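Local coordinates for DNA mismatch repair protein MutS (Thermus aquaticus, PDB 1EWQ) that binds mismatched DNA in the mismatch repair pathway and has a weak ATPase activity, at residues T158-S162 and K163-Y167; S376-K379 and E380-A384; A385-E388 and D389-L392; S607-A611 and E612-L616; A647-L650 and K651-E655. All blocks are in the same frame, centred on the assembly; numbering follows the deposited sequence.

Contact 1: T158-S162 and K163-Y167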
loop_
_atom_site.group_PDB
_atom_site.type_symbol
_atom_site.label_atom_id
_atom_site.label_comp_id
_atom_site.label_asym_id
_atom_site.label_seq_id
_atom_site.Cartn_x
_atom_site.Cartn_y
_atom_site.Cartn_z
ATOM N N THR C 158 -1.982 -19.327 -28.119
ATOM C CA THR C 158 -3.120 -20.073 -28.615
ATOM C C THR C 158 -4.165 -19.123 -29.192
ATOM O O THR C 158 -4.025 -17.903 -29.127
ATOM C CB THR C 158 -3.763 -20.901 -27.472
ATOM O OG1 THR C 158 -4.807 -21.724 -28.004
ATOM C CG2 THR C 158 -4.351 -19.984 -26.418
ATOM N N VAL C 159 -5.209 -19.688 -29.776
ATOM C CA VAL C 159 -6.280 -18.880 -30.316
ATOM C C VAL C 159 -7.530 -19.318 -29.577
ATOM O O VAL C 159 -7.694 -20.500 -29.278
ATOM C CB VAL C 159 -6.461 -19.095 -31.837
ATOM C CG1 VAL C 159 -7.694 -18.344 -32.320
ATOM C CG2 VAL C 159 -5.240 -18.590 -32.584
ATOM N N LEU C 160 -8.390 -18.364 -29.249
ATOM C CA LEU C 160 -9.623 -18.670 -28.543
ATOM C C LEU C 160 -10.783 -18.111 -29.346
ATOM O O LEU C 160 -10.625 -17.131 -30.068
ATOM C CB LEU C 160 -9.589 -18.069 -27.142
ATOM C CG LEU C 160 -8.390 -18.623 -26.375
ATOM C CD1 LEU C 160 -7.348 -17.530 -26.209
ATOM C CD2 LEU C 160 -8.833 -19.169 -25.040
ATOM N N LYS C 161 -11.945 -18.741 -29.224
ATOM C CA LYS C 161 -13.125 -18.325 -29.974
ATOM C C LYS C 161 -13.904 -17.170 -29.382
ATOM O O LYS C 161 -14.479 -16.367 -30.118
ATOM C CB LYS C 161 -14.057 -19.518 -30.167
ATOM C CG LYS C 161 -13.793 -20.647 -29.191
ATOM C CD LYS C 161 -13.939 -20.196 -27.738
ATOM C CE LYS C 161 -12.960 -20.964 -26.877
ATOM N NZ LYS C 161 -11.620 -20.835 -27.496
ATOM N N SER C 162 -13.932 -17.072 -28.060
ATOM C CA SER C 162 -14.672 -15.992 -27.425
ATOM C C SER C 162 -13.772 -15.088 -26.597
ATOM O O SER C 162 -12.598 -15.389 -26.360
ATOM C CB SER C 162 -15.803 -16.553 -26.551
ATOM O OG SER C 162 -15.309 -17.323 -25.471
ATOM N N LYS C 163 -14.338 -13.962 -26.177
ATOM C CA LYS C 163 -13.627 -12.985 -25.371
ATOM C C LYS C 163 -13.522 -13.548 -23.959
ATOM O O LYS C 163 -12.530 -13.338 -23.258
ATOM C CB LYS C 163 -14.410 -11.676 -25.371
ATOM C CG LYS C 163 -13.703 -10.496 -24.749
ATOM C CD LYS C 163 -14.528 -9.231 -24.967
ATOM C CE LYS C 163 -15.959 -9.431 -24.466
ATOM N NZ LYS C 163 -16.782 -8.208 -24.608
ATOM N N SER C 164 -14.560 -14.279 -23.561
ATOM C CA SER C 164 -14.617 -14.902 -22.250
ATOM C C SER C 164 -13.426 -15.835 -22.048
ATOM O O SER C 164 -12.723 -15.745 -21.042
ATOM C CB SER C 164 -15.909 -15.705 -22.112
ATOM O OG SER C 164 -16.635 -15.275 -20.984
ATOM N N ALA C 165 -13.213 -16.731 -23.008
ATOM C CA ALA C 165 -12.117 -17.687 -22.941
ATOM C C ALA C 165 -10.777 -16.967 -23.000
ATOM O O ALA C 165 -9.816 -17.374 -22.351
ATOM C CB ALA C 165 -12.224 -18.694 -24.075
ATOM N N LEU C 166 -10.707 -15.900 -23.784
ATOM C CA LEU C 166 -9.466 -15.144 -23.871
ATOM C C LEU C 166 -9.133 -14.645 -22.473
ATOM O O LEU C 166 -8.067 -14.940 -21.942
ATOM C CB LEU C 166 -9.610 -13.944 -24.807
ATOM C CG LEU C 166 -8.476 -12.918 -24.653
ATOM C CD1 LEU C 166 -7.152 -13.528 -25.143
ATOM C CD2 LEU C 166 -8.823 -11.652 -25.424
ATOM N N TYR C 167 -10.055 -13.890 -21.885
ATOM C CA TYR C 167 -9.839 -13.357 -20.551
ATOM C C TYR C 167 -9.446 -14.432 -19.546
ATOM O O TYR C 167 -8.526 -14.218 -18.758
ATOM C CB TYR C 167 -11.075 -12.595 -20.061
ATOM C CG TYR C 167 -11.296 -11.268 -20.776
ATOM C CD1 TYR C 167 -10.360 -10.779 -21.694
ATOM C CD2 TYR C 167 -12.439 -10.508 -20.538
ATOM C CE1 TYR C 167 -10.561 -9.561 -22.365
ATOM C CE2 TYR C 167 -12.650 -9.296 -21.196
ATOM C CZ TYR C 167 -11.707 -8.830 -22.109
ATOM O OH TYR C 167 -11.933 -7.644 -22.774
#
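Ser162 is the N-cap of helix 163-173, and its hydroxyl takes the N-H of Ala165 in a local contact where strand 154-160 hands over to the helix in MutS domain II. The evidence is a nearly straight capping bond: Ala165 N donates to Ser162 OG at 3.3 Å with an N-H...O angle of 166°. Chi1 of Ser162 (64°) sets OG between its own backbone N and carbonyl carbon, and from there the hydroxyl faces an amide of the first turn that has no helical carbonyl before it. The same residue also starts the regular ladder, since Leu166 N donates to Ser162 O at 3.2 Å. Ala165 has only a methyl group and cannot return a side-chain bond to Ser162, so half of a capping box is absent.

An apolar contact backs the cap. Leu160, the last strand residue, sends CD2 to Ala165 CB at 3.6 Å, while its other branch, CD1, meets Leu166 CD1 at 4.1 Å; the two leucine side chains cross at about a right angle. Both leucines also pack on Leu145 of strand 143-149, placing this corner against the sheet. Lys161 CE comes within 3.7 Å of Ala165 CB, the bent lysine chain bringing it back to the helix.

Lys163, next to the cap, and Tyr167, one turn on, share Glu193 through a salt bridge and a hydrogen bond respectively, and Lys163 CG lies 3.7 Å above the Tyr167 ring plane, displaced toward the rim.

Contact 2: S376-K379 and E380-A384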
loop_
_atom_site.group_PDB
_atom_site.type_symbol
_atom_site.label_atom_id
_atom_site.label_comp_id
_atom_site.label_asym_id
_atom_site.label_seq_id
_atom_site.Cartn_x
_atom_site.Cartn_y
_atom_site.Cartn_z
ATOM N N SER C 376 30.816 -32.356 -15.382
ATOM C CA SER C 376 32.009 -32.267 -14.551
ATOM C C SER C 376 33.123 -31.493 -15.252
ATOM O O SER C 376 33.861 -30.756 -14.609
ATOM C CB SER C 376 32.492 -33.662 -14.127
ATOM O OG SER C 376 32.694 -34.509 -15.238
ATOM N N PRO C 377 33.253 -31.634 -16.582
ATOM C CA PRO C 377 34.332 -30.870 -17.218
ATOM C C PRO C 377 34.186 -29.345 -17.076
ATOM O O PRO C 377 35.180 -28.642 -16.902
ATOM C CB PRO C 377 34.301 -31.358 -18.673
ATOM C CG PRO C 377 32.913 -31.874 -18.852
ATOM C CD PRO C 377 32.608 -32.541 -17.546
ATOM N N LEU C 378 32.955 -28.843 -17.134
ATOM C CA LEU C 378 32.692 -27.407 -16.992
ATOM C C LEU C 378 32.924 -27.026 -15.525
ATOM O O LEU C 378 33.482 -25.970 -15.209
ATOM C CB LEU C 378 31.238 -27.095 -17.370
ATOM C CG LEU C 378 30.815 -25.659 -17.719
ATOM C CD1 LEU C 378 29.324 -25.507 -17.465
ATOM C CD2 LEU C 378 31.573 -24.649 -16.892
ATOM N N LYS C 379 32.482 -27.910 -14.637
ATOM C CA LYS C 379 32.613 -27.728 -13.199
ATOM C C LYS C 379 34.085 -27.544 -12.828
ATOM O O LYS C 379 34.446 -26.632 -12.086
ATOM C CB LYS C 379 32.045 -28.959 -12.485
ATOM C CG LYS C 379 31.953 -28.845 -10.974
ATOM C CD LYS C 379 31.507 -30.166 -10.349
ATOM C CE LYS C 379 32.665 -31.139 -10.135
ATOM N NZ LYS C 379 33.411 -31.502 -11.374
ATOM N N GLU C 380 34.932 -28.416 -13.361
ATOM C CA GLU C 380 36.361 -28.373 -13.082
ATOM C C GLU C 380 37.011 -27.080 -13.558
ATOM O O GLU C 380 37.833 -26.502 -12.842
ATOM C CB GLU C 380 37.063 -29.569 -13.733
ATOM C CG GLU C 380 36.555 -30.922 -13.260
ATOM C CD GLU C 380 37.202 -32.076 -14.003
ATOM O OE1 GLU C 380 37.288 -32.012 -15.253
ATOM O OE2 GLU C 380 37.617 -33.051 -13.340
ATOM N N GLU C 381 36.659 -26.637 -14.765
ATOM C CA GLU C 381 37.224 -25.401 -15.303
ATOM C C GLU C 381 36.811 -24.236 -14.410
ATOM O O GLU C 381 37.614 -23.346 -14.134
ATOM C CB GLU C 381 36.739 -25.141 -16.736
ATOM C CG GLU C 381 37.180 -26.166 -17.778
ATOM C CD GLU C 381 36.983 -25.663 -19.209
ATOM O OE1 GLU C 381 37.720 -24.733 -19.608
ATOM O OE2 GLU C 381 36.090 -26.180 -19.928
ATOM N N LEU C 382 35.558 -24.248 -13.959
ATOM C CA LEU C 382 35.055 -23.195 -13.089
ATOM C C LEU C 382 35.803 -23.244 -11.764
ATOM O O LEU C 382 36.270 -22.218 -11.262
ATOM C CB LEU C 382 33.547 -23.356 -12.851
ATOM C CG LEU C 382 32.602 -22.986 -14.002
ATOM C CD1 LEU C 382 31.156 -23.160 -13.570
ATOM C CD2 LEU C 382 32.844 -21.545 -14.413
ATOM N N GLU C 383 35.923 -24.448 -11.208
ATOM C CA GLU C 383 36.626 -24.644 -9.944
ATOM C C GLU C 383 38.074 -24.164 -10.026
ATOM O O GLU C 383 38.608 -23.607 -9.068
ATOM C CB GLU C 383 36.615 -26.128 -9.556
ATOM C CG GLU C 383 35.288 -26.637 -9.011
ATOM C CD GLU C 383 35.283 -28.144 -8.804
ATOM O OE1 GLU C 383 36.101 -28.652 -8.009
ATOM O OE2 GLU C 383 34.463 -28.828 -9.447
ATOM N N ALA C 384 38.703 -24.394 -11.175
ATOM C CA ALA C 384 40.095 -24.014 -11.398
ATOM C C ALA C 384 40.270 -22.556 -11.806
ATOM O O ALA C 384 41.369 -22.014 -11.722
ATOM C CB ALA C 384 40.701 -24.907 -12.463
HETATM O O HOH W 1 35.432 -33.941 -11.292
#
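Leu378 and Leu382 make the tight apolar side of this one-turn contact along helix 376-385. Leu378 CD2 presses on Leu382 CG at 3.5 Å, closer than carbon pairs usually come, and also meets Leu382 CD1 at 3.7 Å. The first torsion of Leu378 (-161°) places CG beside the carbonyl carbon, which carries the branch along the helix to its partner. Leu378 also packs on Leu356 of helix 346-366.

On the polar flank only the charged ends are loosely held. Lys379 and Glu383 run side by side in the same direction, Glu383 OE2 lying close along the lysine's carbons, 2.9 Å from Lys379 CG, yet the salt bridge from Lys379 NZ to Glu383 OE2 is long at 3.5 Å. Bends at chi3 and chi4 fold the lysine back, and NZ also makes a weak hydrogen bond to Ser376 O at 3.4 Å. A water accepts from NZ at 3.2 Å and donates to Glu380 OE2. An alanine in place of Lys379 would probably leave Glu383 without its charge partner in this turn and the water on Glu380 without its lysine donor.

Beneath both flanks, Glu380 N donates to Ser376 O at 2.9 Å and Glu383 N to Lys379 O at 2.8 Å. The pattern is that of an amphipathic alpha-helix with an i to i+4 Lys-Glu pair on its polar side.

Contact 3: A385-E388 and D389-L392; sequences ALVE and DPPL
Val387 and Pro390 fit together where the chain bends after helix 376-385. The bump is one methyl: Val387 CG2 rests 3.7 Å from Pro390 N and equally near Pro390 CA, and the same methyl also reaches Pro391 CD at 4.0 Å. The hollow it fills is thus the step between two successive prolines. Chi1 of Val387 (-64°) puts CG1 beside the backbone N and leaves CG2 to lie against this step.

A second fit involves the Pro390 ring. Its CG comes to Leu386 CB at 4.1 Å, and its CD lies 3.3 Å from Val387 O, beyond the oxygen. That oxygen accepts a hydrogen bond from Arg353 of helix 346-366, whose side chain also touches Pro390; Leu386 packs on Leu349 of the same helix.

On the outer side of the bend, Glu388 and Asp389 point the same way with carboxylate planes 6° apart. Glu388 OE1 and Asp389 OD2 stand 4.4 Å apart, and both residues touch a crystal neighbour, so their exact pose may owe something to the lattice. With apolar fits and no hydrogen bond between the two segments, the bend is probably held by the proline rings, by Arg353 and by backbone bonds to Leu399 and Arg401, while the paired acidic groups probably repel each other mildly.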
loop_
_atom_site.group_PDB
_atom_site.type_symbol
_atom_site.label_atom_id
_atom_site.label_comp_id
_atom_site.label_asym_id
_atom_site.label_seq_id
_atom_site.Cartn_x
_atom_site.Cartn_y
_atom_site.Cartn_z
ATOM N N ALA C 385 39.189 -21.923 -12.249
ATOM C CA ALA C 385 39.264 -20.540 -12.690
ATOM C C ALA C 385 38.872 -19.491 -11.659
ATOM O O ALA C 385 39.536 -18.462 -11.533
ATOM C CB ALA C 385 38.417 -20.357 -13.940
ATOM N N LEU C 386 37.804 -19.748 -10.914
ATOM C CA LEU C 386 37.315 -18.765 -9.954
ATOM C C LEU C 386 37.706 -19.000 -8.506
ATOM O O LEU C 386 37.800 -20.145 -8.051
ATOM C CB LEU C 386 35.790 -18.690 -10.050
ATOM C CG LEU C 386 35.201 -18.694 -11.466
ATOM C CD1 LEU C 386 33.687 -18.723 -11.381
ATOM C CD2 LEU C 386 35.683 -17.471 -12.232
ATOM N N VAL C 387 37.931 -17.904 -7.783
ATOM C CA VAL C 387 38.275 -17.989 -6.369
ATOM C C VAL C 387 37.079 -18.621 -5.676
ATOM O O VAL C 387 35.975 -18.623 -6.225
ATOM C CB VAL C 387 38.538 -16.597 -5.755
ATOM C CG1 VAL C 387 39.761 -15.962 -6.411
ATOM C CG2 VAL C 387 37.305 -15.711 -5.916
ATOM N N GLU C 388 37.294 -19.155 -4.476
ATOM C CA GLU C 388 36.224 -19.804 -3.730
ATOM C C GLU C 388 34.950 -18.960 -3.606
ATOM O O GLU C 388 33.855 -19.459 -3.861
ATOM C CB GLU C 388 36.726 -20.214 -2.343
ATOM C CG GLU C 388 35.681 -20.936 -1.497
ATOM C CD GLU C 388 36.241 -21.440 -0.180
ATOM O OE1 GLU C 388 37.077 -20.734 0.415
ATOM O OE2 GLU C 388 35.839 -22.534 0.266
ATOM N N ASP C 389 35.080 -17.695 -3.215
ATOM C CA ASP C 389 33.912 -16.825 -3.088
ATOM C C ASP C 389 34.086 -15.610 -3.997
ATOM O O ASP C 389 34.552 -14.563 -3.569
ATOM C CB ASP C 389 33.721 -16.384 -1.628
ATOM C CG ASP C 389 33.533 -17.563 -0.676
ATOM O OD1 ASP C 389 32.797 -18.513 -1.030
ATOM O OD2 ASP C 389 34.109 -17.542 0.435
ATOM N N PRO C 390 33.701 -15.742 -5.273
ATOM C CA PRO C 390 33.805 -14.685 -6.286
ATOM C C PRO C 390 33.238 -13.312 -5.941
ATOM O O PRO C 390 32.198 -13.197 -5.293
ATOM C CB PRO C 390 33.096 -15.293 -7.492
ATOM C CG PRO C 390 33.360 -16.757 -7.327
ATOM C CD PRO C 390 33.110 -16.959 -5.859
ATOM N N PRO C 391 33.941 -12.251 -6.367
ATOM C CA PRO C 391 33.544 -10.859 -6.144
ATOM C C PRO C 391 32.388 -10.562 -7.092
ATOM O O PRO C 391 32.089 -11.372 -7.967
ATOM C CB PRO C 391 34.798 -10.075 -6.523
ATOM C CG PRO C 391 35.908 -11.044 -6.242
ATOM C CD PRO C 391 35.346 -12.324 -6.799
ATOM N N LEU C 392 31.749 -9.407 -6.923
ATOM C CA LEU C 392 30.625 -9.012 -7.772
ATOM C C LEU C 392 31.079 -8.467 -9.127
ATOM O O LEU C 392 30.515 -8.818 -10.165
ATOM C CB LEU C 392 29.771 -7.958 -7.056
ATOM C CG LEU C 392 28.787 -7.123 -7.889
ATOM C CD1 LEU C 392 27.695 -8.011 -8.483
ATOM C CD2 LEU C 392 28.181 -6.050 -7.000
#

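Contact 4: S607-A611 and E612-L616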
loop_
_atom_site.group_PDB
_atom_site.type_symbol
_atom_site.label_atom_id
_atom_site.label_comp_id
_atom_site.label_asym_id
_atom_site.label_seq_id
_atom_site.Cartn_x
_atom_site.Cartn_y
_atom_site.Cartn_z
ATOM N N SER C 607 -1.223 -34.937 -7.725
ATOM C CA SER C 607 -0.891 -34.837 -6.321
ATOM C C SER C 607 -1.796 -35.743 -5.498
ATOM O O SER C 607 -2.904 -36.074 -5.921
ATOM C CB SER C 607 -1.083 -33.391 -5.854
ATOM O OG SER C 607 -1.077 -33.278 -4.440
ATOM N N PHE C 608 -1.311 -36.157 -4.331
ATOM C CA PHE C 608 -2.126 -36.964 -3.426
ATOM C C PHE C 608 -3.166 -35.948 -2.924
ATOM O O PHE C 608 -2.973 -34.742 -3.085
ATOM C CB PHE C 608 -1.287 -37.479 -2.256
ATOM C CG PHE C 608 -0.537 -38.753 -2.548
ATOM C CD1 PHE C 608 -0.049 -39.019 -3.819
ATOM C CD2 PHE C 608 -0.299 -39.682 -1.528
ATOM C CE1 PHE C 608 0.665 -40.186 -4.081
ATOM C CE2 PHE C 608 0.417 -40.856 -1.776
ATOM C CZ PHE C 608 0.901 -41.111 -3.055
ATOM N N VAL C 609 -4.245 -36.410 -2.299
ATOM C CA VAL C 609 -5.285 -35.490 -1.844
ATOM C C VAL C 609 -5.637 -35.669 -0.366
ATOM O O VAL C 609 -5.337 -36.705 0.234
ATOM C CB VAL C 609 -6.562 -35.666 -2.704
ATOM C CG1 VAL C 609 -6.224 -35.476 -4.194
ATOM C CG2 VAL C 609 -7.150 -37.061 -2.476
ATOM N N PRO C 610 -6.275 -34.649 0.242
ATOM C CA PRO C 610 -6.667 -34.691 1.657
ATOM C C PRO C 610 -7.927 -35.510 1.921
ATOM O O PRO C 610 -9.030 -34.975 1.942
ATOM C CB PRO C 610 -6.861 -33.210 2.003
ATOM C CG PRO C 610 -7.370 -32.642 0.704
ATOM C CD PRO C 610 -6.450 -33.290 -0.306
ATOM N N ALA C 611 -7.754 -36.812 2.122
ATOM C CA ALA C 611 -8.880 -37.703 2.393
ATOM C C ALA C 611 -8.368 -39.066 2.848
ATOM O O ALA C 611 -7.165 -39.323 2.823
ATOM C CB ALA C 611 -9.734 -37.867 1.134
ATOM N N GLU C 612 -9.282 -39.927 3.279
ATOM C CA GLU C 612 -8.905 -41.269 3.692
ATOM C C GLU C 612 -8.807 -42.104 2.429
ATOM O O GLU C 612 -7.911 -42.924 2.280
ATOM C CB GLU C 612 -9.950 -41.856 4.642
ATOM C CG GLU C 612 -9.588 -41.690 6.102
ATOM C CD GLU C 612 -10.665 -42.203 7.036
ATOM O OE1 GLU C 612 -11.386 -43.149 6.646
ATOM O OE2 GLU C 612 -10.786 -41.669 8.162
ATOM N N GLU C 613 -9.735 -41.870 1.511
ATOM C CA GLU C 613 -9.765 -42.572 0.236
ATOM C C GLU C 613 -10.470 -41.650 -0.733
ATOM O O GLU C 613 -11.370 -40.905 -0.354
ATOM C CB GLU C 613 -10.542 -43.891 0.341
ATOM C CG GLU C 613 -10.522 -44.737 -0.943
ATOM C CD GLU C 613 -11.243 -46.069 -0.783
ATOM O OE1 GLU C 613 -11.325 -46.845 -1.766
ATOM O OE2 GLU C 613 -11.729 -46.345 0.336
ATOM N N ALA C 614 -10.056 -41.682 -1.986
ATOM C CA ALA C 614 -10.696 -40.832 -2.964
ATOM C C ALA C 614 -10.701 -41.517 -4.313
ATOM O O ALA C 614 -9.660 -41.932 -4.822
ATOM C CB ALA C 614 -9.979 -39.480 -3.043
ATOM N N HIS C 615 -11.905 -41.674 -4.854
ATOM C CA HIS C 615 -12.116 -42.264 -6.163
ATOM C C HIS C 615 -12.652 -41.060 -6.916
ATOM O O HIS C 615 -13.635 -40.454 -6.491
ATOM C CB HIS C 615 -13.152 -43.391 -6.079
ATOM C CG HIS C 615 -12.605 -44.667 -5.507
ATOM N ND1 HIS C 615 -11.981 -45.622 -6.280
ATOM C CD2 HIS C 615 -12.552 -45.124 -4.232
ATOM C CE1 HIS C 615 -11.569 -46.613 -5.509
ATOM N NE2 HIS C 615 -11.902 -46.336 -4.261
ATOM N N LEU C 616 -12.007 -40.701 -8.020
ATOM C CA LEU C 616 -12.411 -39.517 -8.761
ATOM C C LEU C 616 -12.473 -39.646 -10.269
ATOM O O LEU C 616 -11.706 -40.392 -10.877
ATOM C CB LEU C 616 -11.455 -38.366 -8.435
ATOM C CG LEU C 616 -11.324 -37.968 -6.965
ATOM C CD1 LEU C 616 -10.043 -37.177 -6.770
ATOM C CD2 LEU C 616 -12.547 -37.165 -6.530
#
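Val609 and Ala614 carry the first shell of this buried contact, in which the chain doubles back into strand 613-616. Val609 CG2 lies 3.8 Å from Ala614 CB, the closest side-chain approach of the pair. This methyl sits between the valine's backbone N and carbonyl carbon (chi1 -56°), and from there it meets the alanine methyl. Ala611 adds a looser touch, its CB 4.5 Å from Ala614 CB and 3.8 Å from Glu613 O.

The next shell is the turn that brings these methyls together. Pro610 is the centre of an inverse gamma turn, closed by a weak bond from Ala611 N to Val609 O at 3.1 Å. Behind it, helix 589-603 supplies Ile599 and Leu602 to Val609.

On the strand, Glu613 and His615 are joined by a hydrogen bond of 2.6 Å from His615 NE2 to Glu613 OE1. The carboxylate oxygen lies close to the imidazole plane, yet it is met on its anti side and 32° out of the carboxylate plane. The other oxygen of Glu613 forms a salt bridge with Arg554, and Glu612 makes a second one to the same guanidinium.

Farther out, the backbones of Glu612 and Glu613 both bond to Arg554 of strand 551-556. Two residues facing one across antiparallel strands define a classic beta bulge, here where strand 613-616 enters a small mixed sheet.

Contact 5: A647-L650 and K651-E655; sequences ALIL and KEATE
Glu652 and Leu648 meet in the last turn at the C-terminal end of helix 638-652, in domain V, the ATPase domain of MutS. The backbone evidence is a short ladder: Glu652 N donates to Leu648 O at 3.0 Å, and Ala653 N to Ile649 O at 2.8 Å, although Ala653 has itself left helical torsions.

The Glu652 side chain can be followed outward over the helix. Its CB stands 3.6 Å from Leu648 O. Chi1 of 66° sets CG between the backbone N and the carbonyl carbon and folds it back over the preceding turn, 3.1 Å from Leu648 O. The CD carbon then passes the same oxygen at 3.4 Å, and OE2 ends 3.6 Å from it. OE2 and Leu648 O are both acceptors, so they pass close without a bond. OE1 lies farther off, its nearest partner across the contact again being Leu648 O. Tyr623 of strand 621-625 and the loop residue Pro253 also touch this side chain. An alanine at Glu652 would probably leave the Leu648 carbonyl less covered and open a gap beside Tyr623 and Pro253.

Lys651 takes another course: its extended chain starts with CG 3.3 Å from Ala647 O, and its NZ bonds to Gly746 O of the second subunit, tying this turn to the dimer contact. At the helix end, Arg687 NH1 bonds to Leu650 O and Ala653 O. On the face turned to the sheet, where Val659 packs on both residues, Ile649 CG2 and Ala653 CB lie 4.4 Å apart.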
loop_
_atom_site.group_PDB
_atom_site.type_symbol
_atom_site.label_atom_id
_atom_site.label_comp_id
_atom_site.label_asym_id
_atom_site.label_seq_id
_atom_site.Cartn_x
_atom_site.Cartn_y
_atom_site.Cartn_z
ATOM N N ALA C 647 -25.248 -18.154 -16.316
ATOM C CA ALA C 647 -25.328 -18.288 -17.766
ATOM C C ALA C 647 -24.011 -18.819 -18.317
ATOM O O ALA C 647 -24.006 -19.785 -19.068
ATOM C CB ALA C 647 -25.658 -16.950 -18.408
ATOM N N LEU C 648 -22.894 -18.195 -17.958
ATOM C CA LEU C 648 -21.609 -18.670 -18.445
ATOM C C LEU C 648 -21.446 -20.141 -18.094
ATOM O O LEU C 648 -20.997 -20.943 -18.921
ATOM C CB LEU C 648 -20.448 -17.873 -17.839
ATOM C CG LEU C 648 -20.108 -16.513 -18.466
ATOM C CD1 LEU C 648 -18.875 -15.949 -17.790
ATOM C CD2 LEU C 648 -19.851 -16.667 -19.975
ATOM N N ILE C 649 -21.827 -20.497 -16.869
ATOM C CA ILE C 649 -21.711 -21.879 -16.429
ATOM C C ILE C 649 -22.552 -22.830 -17.280
ATOM O O ILE C 649 -22.071 -23.883 -17.686
ATOM C CB ILE C 649 -22.102 -22.022 -14.948
ATOM C CG1 ILE C 649 -21.098 -21.258 -14.084
ATOM C CG2 ILE C 649 -22.130 -23.490 -14.555
ATOM C CD1 ILE C 649 -21.434 -21.222 -12.601
ATOM N N LEU C 650 -23.798 -22.452 -17.562
ATOM C CA LEU C 650 -24.692 -23.294 -18.357
ATOM C C LEU C 650 -24.221 -23.477 -19.787
ATOM O O LEU C 650 -24.490 -24.502 -20.407
ATOM C CB LEU C 650 -26.112 -22.713 -18.367
ATOM C CG LEU C 650 -26.836 -22.770 -17.020
ATOM C CD1 LEU C 650 -28.127 -21.997 -17.092
ATOM C CD2 LEU C 650 -27.095 -24.213 -16.648
ATOM N N LYS C 651 -23.511 -22.484 -20.306
ATOM C CA LYS C 651 -23.020 -22.534 -21.672
ATOM C C LYS C 651 -21.696 -23.283 -21.830
ATOM O O LYS C 651 -21.393 -23.789 -22.906
ATOM C CB LYS C 651 -22.899 -21.107 -22.212
ATOM C CG LYS C 651 -24.250 -20.409 -22.321
ATOM C CD LYS C 651 -24.127 -18.940 -22.703
ATOM C CE LYS C 651 -25.487 -18.240 -22.573
ATOM N NZ LYS C 651 -25.374 -16.751 -22.675
ATOM N N GLU C 652 -20.910 -23.367 -20.765
ATOM C CA GLU C 652 -19.635 -24.067 -20.846
ATOM C C GLU C 652 -19.664 -25.446 -20.191
ATOM O O GLU C 652 -18.901 -26.322 -20.580
ATOM C CB GLU C 652 -18.515 -23.205 -20.240
ATOM C CG GLU C 652 -18.603 -22.939 -18.730
ATOM C CD GLU C 652 -17.720 -21.761 -18.272
ATOM O OE1 GLU C 652 -16.851 -21.304 -19.054
ATOM O OE2 GLU C 652 -17.896 -21.296 -17.121
ATOM N N ALA C 653 -20.562 -25.644 -19.226
ATOM C CA ALA C 653 -20.675 -26.916 -18.502
ATOM C C ALA C 653 -21.051 -28.121 -19.355
ATOM O O ALA C 653 -21.964 -28.068 -20.178
ATOM C CB ALA C 653 -21.667 -26.780 -17.368
ATOM N N THR C 654 -20.366 -29.229 -19.095
ATOM C CA THR C 654 -20.563 -30.472 -19.820
ATOM C C THR C 654 -20.916 -31.613 -18.854
ATOM O O THR C 654 -20.955 -31.404 -17.642
ATOM C CB THR C 654 -19.262 -30.778 -20.595
ATOM O OG1 THR C 654 -19.547 -30.830 -21.991
ATOM C CG2 THR C 654 -18.615 -32.065 -20.126
ATOM N N GLU C 655 -21.190 -32.808 -19.381
ATOM C CA GLU C 655 -21.516 -33.959 -18.536
ATOM C C GLU C 655 -20.306 -34.374 -17.704
ATOM O O GLU C 655 -20.422 -35.180 -16.780
ATOM C CB GLU C 655 -21.949 -35.154 -19.386
ATOM C CG GLU C 655 -20.934 -35.521 -20.474
ATOM C CD GLU C 655 -21.280 -36.803 -21.208
ATOM O OE1 GLU C 655 -20.765 -36.988 -22.331
ATOM O OE2 GLU C 655 -22.048 -37.625 -20.661
#

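How the contacts relate
Along the chain the five contacts follow in numerical order, none interlaced with another. Contact 1 belongs to domain II, contacts 2 and 3 to domain III, contacts 4 and 5 to domain V. Contacts 2 and 3 adjoin in sequence, with centres 13 Å apart. The centres of contacts 2 and 5 are about 58 Å apart, on opposite sides of the chain's centre. Contacts 1 and 5 touch in space, Ser164 OG resting 3.6 Å from Leu648 CD2, so domain II meets the ATPase domain here. Contacts 4 and 5 have centres 26 Å apart: contact 4 lies at the four-stranded mixed sheet holding strand 613-616, while helix 638-652 packs on strands 621-625 and 657-662 of the six-stranded sheet.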